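Local coordinates for protein glycine oxidase (Bacillus cereus ATCC 14579, PDB 7CYX) that probably catalyses the FAD-dependent oxidation of glycine by oxygen to glyoxylate, hydrogen peroxide and ammonium, a step assigned to thiamine diphosphate biosynthesis, at residues H110-D113 with W114-T118; S280-S283 with I284-A288; G345-M348 with A349-E353; N358-L361 with D362-L365. All coordinates share one frame; numbering follows the deposited sequence.

In the fold
Four local helical contacts, met in the order of their numbers along the chain, illustrate how one fold uses the same i to i+4 geometry in different settings. Interactions 1 and 2 lie on helices 102-116 and 278-291, with centres 31 Å apart; the second helix packs on strands 251-256, 260-269 and 299-311 of the large mixed sheet. Interaction 3, on helix 341-352, rests on strands 203-206 and 327-331 of the other mixed sheet and on helix 14-25. Interaction 4, on the next helix, 360-365, touches it through Tyr347 and Leu360, their centres 14 Å apart. Interactions 3 and 4 thus join two helices beside the FAD-binding part, while interactions 1 and 2 stand apart.

Interaction 1: residues H110-D113 with W114-T118; sequences HIMD and WQQKT
The indole of Trp114 lies back over the preceding turn, one face turned to the carbonyl oxygen of Ile111, with Trp114 CD1 3.2 Å from Ile111 O. That oxygen sits above the rim of the ring rather than its middle. The placement follows from chi1 of 80°, which sets CG between the backbone N and the carbonyl carbon and folds the indole against its own helix. The His110 and Trp114 side chains cross at about a right angle, His110 CD2 coming to 4.1 Å from Trp114 CD1. Ile111 and Gln115, by contrast, run side by side in the same direction, the methyl CG2 of Ile111 lying 3.6 Å from Gln115 OE1; the amide nitrogen of Gln115 is held weakly by the hydroxyl of Tyr147. Met112 and Gln116 repeat this parallel arrangement one position on. Beneath the side chains, Gln115 N donates to Ile111 O at 2.9 Å and Gln116 N to Met112 O at 2.8 Å. Further on, Gln115 O accepts both the backbone N and, at 2.7 Å, the hydroxyl OG1 of Thr118, which is also bonded to Arg67. This is the C-terminal end region of helix 102-116 at the protein surface, with i to i+4 side-chain pairs beside an indole folded over its own backbone.

Interaction 2: residues S280-S283 with I284-A288; sequences SITS and ILERA
Ile284 and Ser280 meet through the backbone first: Ile284 N donates to Ser280 O at 2.9 Å, the shortest of four successive i to i+4 hydrogen bonds. Leu285 N to Ile281 O, Glu286 N to Thr282 O and Arg287 N to Ser283 O continue the series, the last stretched to 3.2 Å. All four are similarly bent, with N-H...O angles of 153° to 158°, as is usual in a regular alpha-helix.

Apolar contacts follow the same spacing. Ile281 CG2 reaches Leu285 CD1 at 4.3 Å, a light touch between side chains that both also lean on Trp300. Ile284 instead folds back over a carbonyl: with CG1 anti to its own carbonyl carbon (chi1 -74°), that methylene lies 3.1 Å from Ser280 O. Its side chain is buried against Phe251 and Ile263.

On the exposed flank, Thr282 and Glu286 lie side by side, Thr282 CG2 coming to 4.2 Å from Glu286 CG, so the meeting is one of aliphatic carbons; Thr282 OG1 bonds to Pro278 O. Elsewhere the buried hydroxyl of Ser280 is bonded to Glu231, and Arg287 NE weakly to Gln248.

Taken together, this is an amphipathic alpha-helix, 278-291, laid by its apolar side on strands 251-256, 260-269 and 299-311 of the large mixed sheet, the side chain of Ile284 about 9 Å from the bound FAD.

Interaction 3: residues G345-M348 with A349-E353; sequences GQYM and ADLIE
Tyr347 lays its phenol ring alongside the next turn, where Leu351 meets it at a slant: Leu351 CD2 is 3.9 Å from Tyr347 CE2 and nearly as close to the hydroxyl oxygen, while Leu351 CB stands over the rim of one ring face. Both side chains have CG anti to the backbone N (chi1 170° for Tyr347 and 172° for Leu351), which turns them to the same flank of the helix. Met348 curls round beside them. Bent at both chi2 and chi3, its chain brings the methyl CE to the edge of the Tyr347 ring, in its plane, and SD to 4.4 Å from Leu351 CD2. The phenol oxygen makes a weak hydrogen bond with Leu360 N, tying the ring to the following helix.

Backbone bonds of 2.8 Å run from Leu351 N to Tyr347 O and from Ile352 N to Met348 O. Ile352 CG1 also rests against the latter carbonyl, 3.2 Å from Met348 O. On another flank Asp350 OD1 forms a salt bridge with Arg26, which Glu353 shares just where the chain leaves helical geometry.

Ala349 packs against Phe22 and Leu23 of helix 14-25, which supplies two of the FAD-binding residues, Val14 and Ile15. Helix 341-352 is thus set against that helix and strands 203-206 and 327-331, consistent with the Rossmann-type FAD-binding fold.

Interaction 4: residues N358-L361 with D362-L365; sequences NHLL and DSLL
Leu360 and Leu364 lie parallel on the buried side of the short alpha-helix 360-365, which forms one i to i+4 leucine pair here and a second next to it. In the first, Leu360 CG is 3.9 Å from Leu364 CD1, and both residues press on Leu65 of helix 61-70 and on Met318 of strand 317-318. The second pair, Leu361 with Leu365, also points one way, Leu361 CG 4.1 Å from Leu365 CD1; Trp223 touches both leucines. Packing is closer still against the backbone: CG of Leu365, set anti to its own carbonyl carbon (chi1 -51°), sits 3.1 Å from Leu361 O.

The solvent side is looser. Asp362 turns its carboxylate away from the preceding residues, touching them mainly through CB. His359 keeps its imidazole apart from the next turn and bonds through ND1 to Glu357 O. The side chain of Ser363 approaches through CB, 3.3 Å from His359 O, and also touches Pro61.

The helical bonds differ at their acceptors. Leu365 N approaches Leu361 O at a C=O...N angle of 160°, whereas at Leu360 O the angle is 142°, with Leu364 N above the carbonyl plane and 3.1 Å from Leu360 O.

Interaction 1: residues H110-D113 with W114-T118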
loop_
_atom_site.group_PDB
_atom_site.type_symbol
_atom_site.label_atom_id
_atom_site.label_comp_id
_atom_site.label_asym_id
_atom_site.label_seq_id
_atom_site.Cartn_x
_atom_site.Cartn_y
_atom_site.Cartn_z
ATOM N N HIS A 110 13.299 -31.539 -15.820
ATOM C CA HIS A 110 14.293 -32.143 -14.884
ATOM C C HIS A 110 14.200 -31.512 -13.486
ATOM O O HIS A 110 14.324 -32.202 -12.464
ATOM C CB HIS A 110 15.716 -32.032 -15.464
ATOM C CG HIS A 110 16.801 -32.560 -14.581
ATOM N ND1 HIS A 110 17.459 -33.748 -14.848
ATOM C CD2 HIS A 110 17.358 -32.068 -13.450
ATOM C CE1 HIS A 110 18.370 -33.966 -13.920
ATOM N NE2 HIS A 110 18.326 -32.952 -13.044
ATOM N N ILE A 111 13.998 -30.193 -13.439
ATOM C CA ILE A 111 13.868 -29.510 -12.166
ATOM C C ILE A 111 12.657 -30.107 -11.440
ATOM O O ILE A 111 12.765 -30.545 -10.297
ATOM C CB ILE A 111 13.742 -27.977 -12.331
ATOM C CG1 ILE A 111 14.838 -27.407 -13.241
ATOM C CG2 ILE A 111 13.711 -27.302 -10.964
ATOM C CD1 ILE A 111 15.279 -25.991 -12.925
ATOM N N MET A 112 11.523 -30.111 -12.146
ATOM C CA MET A 112 10.229 -30.557 -11.655
ATOM C C MET A 112 10.321 -31.984 -11.115
ATOM O O MET A 112 9.756 -32.258 -10.067
ATOM C CB MET A 112 9.173 -30.528 -12.764
ATOM C CG MET A 112 7.891 -31.212 -12.370
ATOM S SD MET A 112 6.582 -30.950 -13.573
ATOM C CE MET A 112 6.055 -32.636 -13.869
ATOM N N ASP A 113 11.031 -32.862 -11.834
ATOM C CA ASP A 113 11.071 -34.292 -11.523
ATOM C C ASP A 113 11.838 -34.543 -10.216
ATOM O O ASP A 113 11.447 -35.426 -9.444
ATOM C CB ASP A 113 11.582 -35.098 -12.720
ATOM C CG ASP A 113 10.567 -35.191 -13.855
ATOM O OD1 ASP A 113 9.416 -34.725 -13.668
ATOM O OD2 ASP A 113 10.929 -35.710 -14.925
ATOM N N TRP A 114 12.898 -33.768 -9.941
ATOM C CA TRP A 114 13.606 -33.896 -8.653
ATOM C C TRP A 114 12.805 -33.206 -7.544
ATOM O O TRP A 114 12.777 -33.674 -6.416
ATOM C CB TRP A 114 15.072 -33.430 -8.736
ATOM C CG TRP A 114 15.355 -31.958 -8.677
ATOM C CD1 TRP A 114 15.809 -31.179 -9.705
ATOM C CD2 TRP A 114 15.312 -31.096 -7.521
ATOM N NE1 TRP A 114 16.011 -29.889 -9.286
ATOM C CE2 TRP A 114 15.715 -29.807 -7.950
ATOM C CE3 TRP A 114 14.951 -31.274 -6.177
ATOM C CZ2 TRP A 114 15.759 -28.714 -7.086
ATOM C CZ3 TRP A 114 14.995 -30.195 -5.322
ATOM C CH2 TRP A 114 15.400 -28.933 -5.773
ATOM N N GLN A 115 12.137 -32.104 -7.882
ATOM C CA GLN A 115 11.358 -31.322 -6.918
ATOM C C GLN A 115 10.193 -32.161 -6.374
ATOM O O GLN A 115 9.918 -32.185 -5.163
ATOM C CB GLN A 115 10.831 -30.054 -7.592
ATOM C CG GLN A 115 11.179 -28.774 -6.849
ATOM C CD GLN A 115 11.558 -27.636 -7.769
ATOM O OE1 GLN A 115 12.567 -26.969 -7.552
ATOM N NE2 GLN A 115 10.757 -27.410 -8.804
ATOM N N GLN A 116 9.510 -32.848 -7.295
ATOM C CA GLN A 116 8.317 -33.644 -7.003
ATOM C C GLN A 116 8.563 -34.676 -5.886
ATOM O O GLN A 116 7.660 -34.950 -5.086
ATOM C CB GLN A 116 7.858 -34.359 -8.274
ATOM C CG GLN A 116 6.347 -34.438 -8.402
ATOM C CD GLN A 116 5.904 -33.976 -9.767
ATOM O OE1 GLN A 116 5.161 -33.001 -9.886
ATOM N NE2 GLN A 116 6.386 -34.660 -10.800
ATOM N N LYS A 117 9.773 -35.247 -5.842
ATOM C CA LYS A 117 10.130 -36.272 -4.871
ATOM C C LYS A 117 10.192 -35.695 -3.447
ATOM O O LYS A 117 10.248 -36.471 -2.500
ATOM C CB LYS A 117 11.470 -36.914 -5.246
ATOM C CG LYS A 117 11.441 -37.775 -6.500
ATOM C CD LYS A 117 12.795 -37.942 -7.158
ATOM C CE LYS A 117 12.821 -39.062 -8.177
ATOM N NZ LYS A 117 12.785 -40.393 -7.522
ATOM N N THR A 118 10.168 -34.359 -3.301
ATOM C CA THR A 118 10.265 -33.680 -1.988
ATOM C C THR A 118 8.871 -33.368 -1.404
ATOM O O THR A 118 8.789 -32.901 -0.270
ATOM C CB THR A 118 11.110 -32.394 -2.065
ATOM O OG1 THR A 118 10.334 -31.342 -2.647
ATOM C CG2 THR A 118 12.400 -32.570 -2.842
#

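Interaction 2: residues S280-S283 with I284-A288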
loop_
_atom_site.group_PDB
_atom_site.type_symbol
_atom_site.label_atom_id
_atom_site.label_comp_id
_atom_site.label_asym_id
_atom_site.label_seq_id
_atom_site.Cartn_x
_atom_site.Cartn_y
_atom_site.Cartn_z
ATOM N N SER A 280 20.666 -2.123 -20.614
ATOM C CA SER A 280 19.936 -2.959 -19.672
ATOM C C SER A 280 18.432 -2.762 -19.876
ATOM O O SER A 280 17.682 -3.735 -19.953
ATOM C CB SER A 280 20.321 -2.644 -18.259
ATOM O OG SER A 280 21.648 -3.055 -17.991
ATOM N N ILE A 281 17.999 -1.495 -19.989
ATOM C CA ILE A 281 16.585 -1.201 -20.204
ATOM C C ILE A 281 16.114 -1.918 -21.480
ATOM O O ILE A 281 15.045 -2.521 -21.487
ATOM C CB ILE A 281 16.293 0.310 -20.281
ATOM C CG1 ILE A 281 16.187 0.960 -18.900
ATOM C CG2 ILE A 281 15.045 0.565 -21.093
ATOM C CD1 ILE A 281 15.973 2.467 -18.935
ATOM N N THR A 282 16.909 -1.796 -22.554
ATOM C CA THR A 282 16.593 -2.314 -23.899
ATOM C C THR A 282 16.615 -3.843 -23.899
ATOM O O THR A 282 15.784 -4.492 -24.526
ATOM C CB THR A 282 17.638 -1.895 -24.944
ATOM O OG1 THR A 282 17.806 -0.485 -24.912
ATOM C CG2 THR A 282 17.263 -2.331 -26.343
ATOM N N SER A 283 17.650 -4.394 -23.272
ATOM C CA SER A 283 17.823 -5.817 -23.174
ATOM C C SER A 283 16.637 -6.432 -22.406
ATOM O O SER A 283 16.050 -7.441 -22.834
ATOM C CB SER A 283 19.155 -6.121 -22.549
ATOM O OG SER A 283 19.380 -7.514 -22.479
ATOM N N ILE A 284 16.232 -5.784 -21.310
ATOM C CA ILE A 284 15.189 -6.323 -20.445
ATOM C C ILE A 284 13.853 -6.314 -21.175
ATOM O O ILE A 284 13.101 -7.295 -21.120
ATOM C CB ILE A 284 15.063 -5.541 -19.137
ATOM C CG1 ILE A 284 16.220 -5.859 -18.195
ATOM C CG2 ILE A 284 13.704 -5.800 -18.502
ATOM C CD1 ILE A 284 16.322 -4.896 -17.024
ATOM N N LEU A 285 13.549 -5.187 -21.810
ATOM C CA LEU A 285 12.267 -5.031 -22.439
ATOM C C LEU A 285 12.149 -5.947 -23.675
ATOM O O LEU A 285 11.085 -6.516 -23.926
ATOM C CB LEU A 285 12.039 -3.553 -22.768
ATOM C CG LEU A 285 11.361 -2.720 -21.672
ATOM C CD1 LEU A 285 11.296 -1.249 -22.059
ATOM C CD2 LEU A 285 9.961 -3.224 -21.367
ATOM N N GLU A 286 13.222 -6.101 -24.452
ATOM C CA GLU A 286 13.155 -6.919 -25.656
ATOM C C GLU A 286 12.891 -8.380 -25.257
ATOM O O GLU A 286 12.194 -9.124 -25.979
ATOM C CB GLU A 286 14.435 -6.788 -26.486
ATOM C CG GLU A 286 14.584 -5.440 -27.184
ATOM C CD GLU A 286 13.835 -5.252 -28.499
ATOM O OE1 GLU A 286 13.065 -6.168 -28.910
ATOM O OE2 GLU A 286 14.019 -4.174 -29.114
ATOM N N ARG A 287 13.482 -8.801 -24.133
ATOM C CA ARG A 287 13.306 -10.153 -23.656
ATOM C C ARG A 287 11.845 -10.311 -23.217
ATOM O O ARG A 287 11.235 -11.369 -23.441
ATOM C CB ARG A 287 14.297 -10.491 -22.542
ATOM C CG ARG A 287 14.375 -11.981 -22.233
ATOM C CD ARG A 287 15.518 -12.325 -21.291
ATOM N NE ARG A 287 15.548 -13.719 -20.845
ATOM C CZ ARG A 287 16.434 -14.197 -19.978
ATOM N NH1 ARG A 287 17.387 -13.407 -19.508
ATOM N NH2 ARG A 287 16.347 -15.450 -19.565
ATOM N N ALA A 288 11.267 -9.246 -22.641
ATOM C CA ALA A 288 9.911 -9.328 -22.103
ATOM C C ALA A 288 8.897 -9.435 -23.240
ATOM O O ALA A 288 7.832 -10.044 -23.059
ATOM C CB ALA A 288 9.602 -8.149 -21.230
#

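Interaction 3: residues G345-M348 with A349-E353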
loop_
_atom_site.group_PDB
_atom_site.type_symbol
_atom_site.label_atom_id
_atom_site.label_comp_id
_atom_site.label_asym_id
_atom_site.label_seq_id
_atom_site.Cartn_x
_atom_site.Cartn_y
_atom_site.Cartn_z
ATOM N N GLY A 345 14.436 -13.836 10.971
ATOM C CA GLY A 345 14.093 -13.072 12.155
ATOM C C GLY A 345 13.737 -13.971 13.322
ATOM O O GLY A 345 14.205 -13.757 14.463
ATOM N N GLN A 346 12.891 -14.970 13.035
ATOM C CA GLN A 346 12.431 -15.908 14.030
ATOM C C GLN A 346 13.661 -16.582 14.642
ATOM O O GLN A 346 13.830 -16.584 15.870
ATOM C CB GLN A 346 11.462 -16.909 13.397
ATOM C CG GLN A 346 10.578 -17.632 14.400
ATOM C CD GLN A 346 9.445 -18.357 13.720
ATOM O OE1 GLN A 346 9.660 -19.313 12.980
ATOM N NE2 GLN A 346 8.224 -17.897 13.959
ATOM N N TYR A 347 14.553 -17.066 13.770
ATOM C CA TYR A 347 15.727 -17.824 14.182
ATOM C C TYR A 347 16.641 -16.964 15.049
ATOM O O TYR A 347 17.093 -17.401 16.115
ATOM C CB TYR A 347 16.556 -18.312 12.995
ATOM C CG TYR A 347 17.891 -18.877 13.410
ATOM C CD1 TYR A 347 17.985 -20.160 13.921
ATOM C CD2 TYR A 347 19.049 -18.116 13.361
ATOM C CE1 TYR A 347 19.201 -20.684 14.327
ATOM C CE2 TYR A 347 20.277 -18.627 13.756
ATOM C CZ TYR A 347 20.349 -19.921 14.246
ATOM O OH TYR A 347 21.528 -20.481 14.643
ATOM N N MET A 348 16.917 -15.749 14.566
ATOM C CA MET A 348 17.833 -14.874 15.240
ATOM C C MET A 348 17.288 -14.578 16.650
ATOM O O MET A 348 18.017 -14.623 17.621
ATOM C CB MET A 348 18.041 -13.583 14.433
ATOM C CG MET A 348 19.499 -13.174 14.243
ATOM S SD MET A 348 20.683 -14.436 13.660
ATOM C CE MET A 348 19.771 -15.110 12.279
ATOM N N ALA A 349 15.985 -14.314 16.769
ATOM C CA ALA A 349 15.419 -14.005 18.078
ATOM C C ALA A 349 15.477 -15.236 19.005
ATOM O O ALA A 349 15.827 -15.092 20.181
ATOM C CB ALA A 349 14.017 -13.471 17.937
ATOM N N ASP A 350 15.184 -16.429 18.468
ATOM C CA ASP A 350 15.325 -17.689 19.213
ATOM C C ASP A 350 16.762 -17.810 19.743
ATOM O O ASP A 350 16.968 -18.068 20.935
ATOM C CB ASP A 350 14.948 -18.902 18.357
ATOM C CG ASP A 350 13.462 -19.212 18.258
ATOM O OD1 ASP A 350 12.643 -18.494 18.895
ATOM O OD2 ASP A 350 13.132 -20.186 17.547
ATOM N N LEU A 351 17.740 -17.572 18.863
ATOM C CA LEU A 351 19.148 -17.679 19.196
ATOM C C LEU A 351 19.557 -16.622 20.231
ATOM O O LEU A 351 20.402 -16.866 21.099
ATOM C CB LEU A 351 19.975 -17.499 17.919
ATOM C CG LEU A 351 21.482 -17.393 18.131
ATOM C CD1 LEU A 351 22.010 -18.661 18.791
ATOM C CD2 LEU A 351 22.191 -17.137 16.804
ATOM N N ILE A 352 19.027 -15.413 20.090
ATOM C CA ILE A 352 19.362 -14.358 21.028
ATOM C C ILE A 352 18.804 -14.711 22.417
ATOM O O ILE A 352 19.408 -14.354 23.403
ATOM C CB ILE A 352 18.863 -12.994 20.507
ATOM C CG1 ILE A 352 19.737 -12.524 19.337
ATOM C CG2 ILE A 352 18.796 -11.968 21.633
ATOM C CD1 ILE A 352 19.203 -11.331 18.562
ATOM N N GLU A 353 17.652 -15.401 22.467
ATOM C CA GLU A 353 16.961 -15.788 23.723
ATOM C C GLU A 353 17.428 -17.168 24.232
ATOM O O GLU A 353 16.777 -17.759 25.081
ATOM C CB GLU A 353 15.447 -15.893 23.506
ATOM C CG GLU A 353 14.723 -14.566 23.397
ATOM C CD GLU A 353 13.204 -14.666 23.422
ATOM O OE1 GLU A 353 12.662 -15.745 23.065
ATOM O OE2 GLU A 353 12.557 -13.660 23.794
#

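Interaction 4: residues N358-L361 with D362-L365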
loop_
_atom_site.group_PDB
_atom_site.type_symbol
_atom_site.label_atom_id
_atom_site.label_comp_id
_atom_site.label_asym_id
_atom_site.label_seq_id
_atom_site.Cartn_x
_atom_site.Cartn_y
_atom_site.Cartn_z
ATOM N N ASN A 358 23.640 -22.375 18.235
ATOM C CA ASN A 358 24.365 -21.591 17.227
ATOM C C ASN A 358 24.754 -22.485 16.039
ATOM O O ASN A 358 25.912 -22.553 15.675
ATOM C CB ASN A 358 25.602 -20.945 17.855
ATOM C CG ASN A 358 26.117 -19.756 17.078
ATOM O OD1 ASN A 358 25.456 -19.286 16.156
ATOM N ND2 ASN A 358 27.278 -19.247 17.461
ATOM N N HIS A 359 23.772 -23.150 15.428
ATOM C CA HIS A 359 24.031 -24.270 14.525
ATOM C C HIS A 359 23.923 -23.859 13.048
ATOM O O HIS A 359 24.213 -24.660 12.147
ATOM C CB HIS A 359 23.071 -25.438 14.830
ATOM C CG HIS A 359 21.649 -25.210 14.428
ATOM N ND1 HIS A 359 20.706 -24.681 15.303
ATOM C CD2 HIS A 359 21.002 -25.458 13.265
ATOM C CE1 HIS A 359 19.541 -24.596 14.682
ATOM N NE2 HIS A 359 19.696 -25.071 13.421
ATOM N N LEU A 360 23.473 -22.632 12.777
ATOM C CA LEU A 360 23.180 -22.274 11.392
ATOM C C LEU A 360 24.462 -21.747 10.719
ATOM O O LEU A 360 24.580 -21.819 9.515
ATOM C CB LEU A 360 22.014 -21.278 11.375
ATOM C CG LEU A 360 20.805 -21.616 10.488
ATOM C CD1 LEU A 360 20.476 -23.110 10.415
ATOM C CD2 LEU A 360 19.582 -20.846 10.965
ATOM N N LEU A 361 25.440 -21.280 11.507
ATOM C CA LEU A 361 26.790 -20.991 10.989
ATOM C C LEU A 361 27.370 -22.247 10.327
ATOM O O LEU A 361 27.685 -22.247 9.127
ATOM C CB LEU A 361 27.680 -20.498 12.138
ATOM C CG LEU A 361 28.067 -19.015 12.126
ATOM C CD1 LEU A 361 26.905 -18.120 11.737
ATOM C CD2 LEU A 361 28.624 -18.593 13.479
ATOM N N ASP A 362 27.460 -23.314 11.128
ATOM C CA ASP A 362 27.975 -24.621 10.739
ATOM C C ASP A 362 27.207 -25.163 9.530
ATOM O O ASP A 362 27.793 -25.550 8.528
ATOM C CB ASP A 362 27.861 -25.612 11.902
ATOM C CG ASP A 362 29.125 -26.422 12.143
ATOM O OD1 ASP A 362 29.734 -26.883 11.144
ATOM O OD2 ASP A 362 29.499 -26.577 13.332
ATOM N N SER A 363 25.881 -25.193 9.647
ATOM C CA SER A 363 25.037 -25.848 8.673
ATOM C C SER A 363 25.139 -25.173 7.294
ATOM O O SER A 363 25.135 -25.848 6.269
ATOM C CB SER A 363 23.609 -25.884 9.166
ATOM O OG SER A 363 22.716 -26.239 8.115
ATOM N N LEU A 364 25.156 -23.838 7.264
ATOM C CA LEU A 364 25.031 -23.098 5.989
ATOM C C LEU A 364 26.416 -22.800 5.365
ATOM O O LEU A 364 26.542 -22.783 4.146
ATOM C CB LEU A 364 24.206 -21.820 6.214
ATOM C CG LEU A 364 22.768 -22.016 6.712
ATOM C CD1 LEU A 364 22.093 -20.671 6.905
ATOM C CD2 LEU A 364 21.938 -22.883 5.761
ATOM N N LEU A 365 27.463 -22.609 6.176
ATOM C CA LEU A 365 28.743 -22.113 5.634
ATOM C C LEU A 365 29.718 -23.253 5.236
ATOM O O LEU A 365 30.547 -23.046 4.336
ATOM C CB LEU A 365 29.339 -21.131 6.646
ATOM C CG LEU A 365 28.383 -20.033 7.118
ATOM C CD1 LEU A 365 29.018 -19.166 8.183
ATOM C CD2 LEU A 365 27.910 -19.184 5.955
#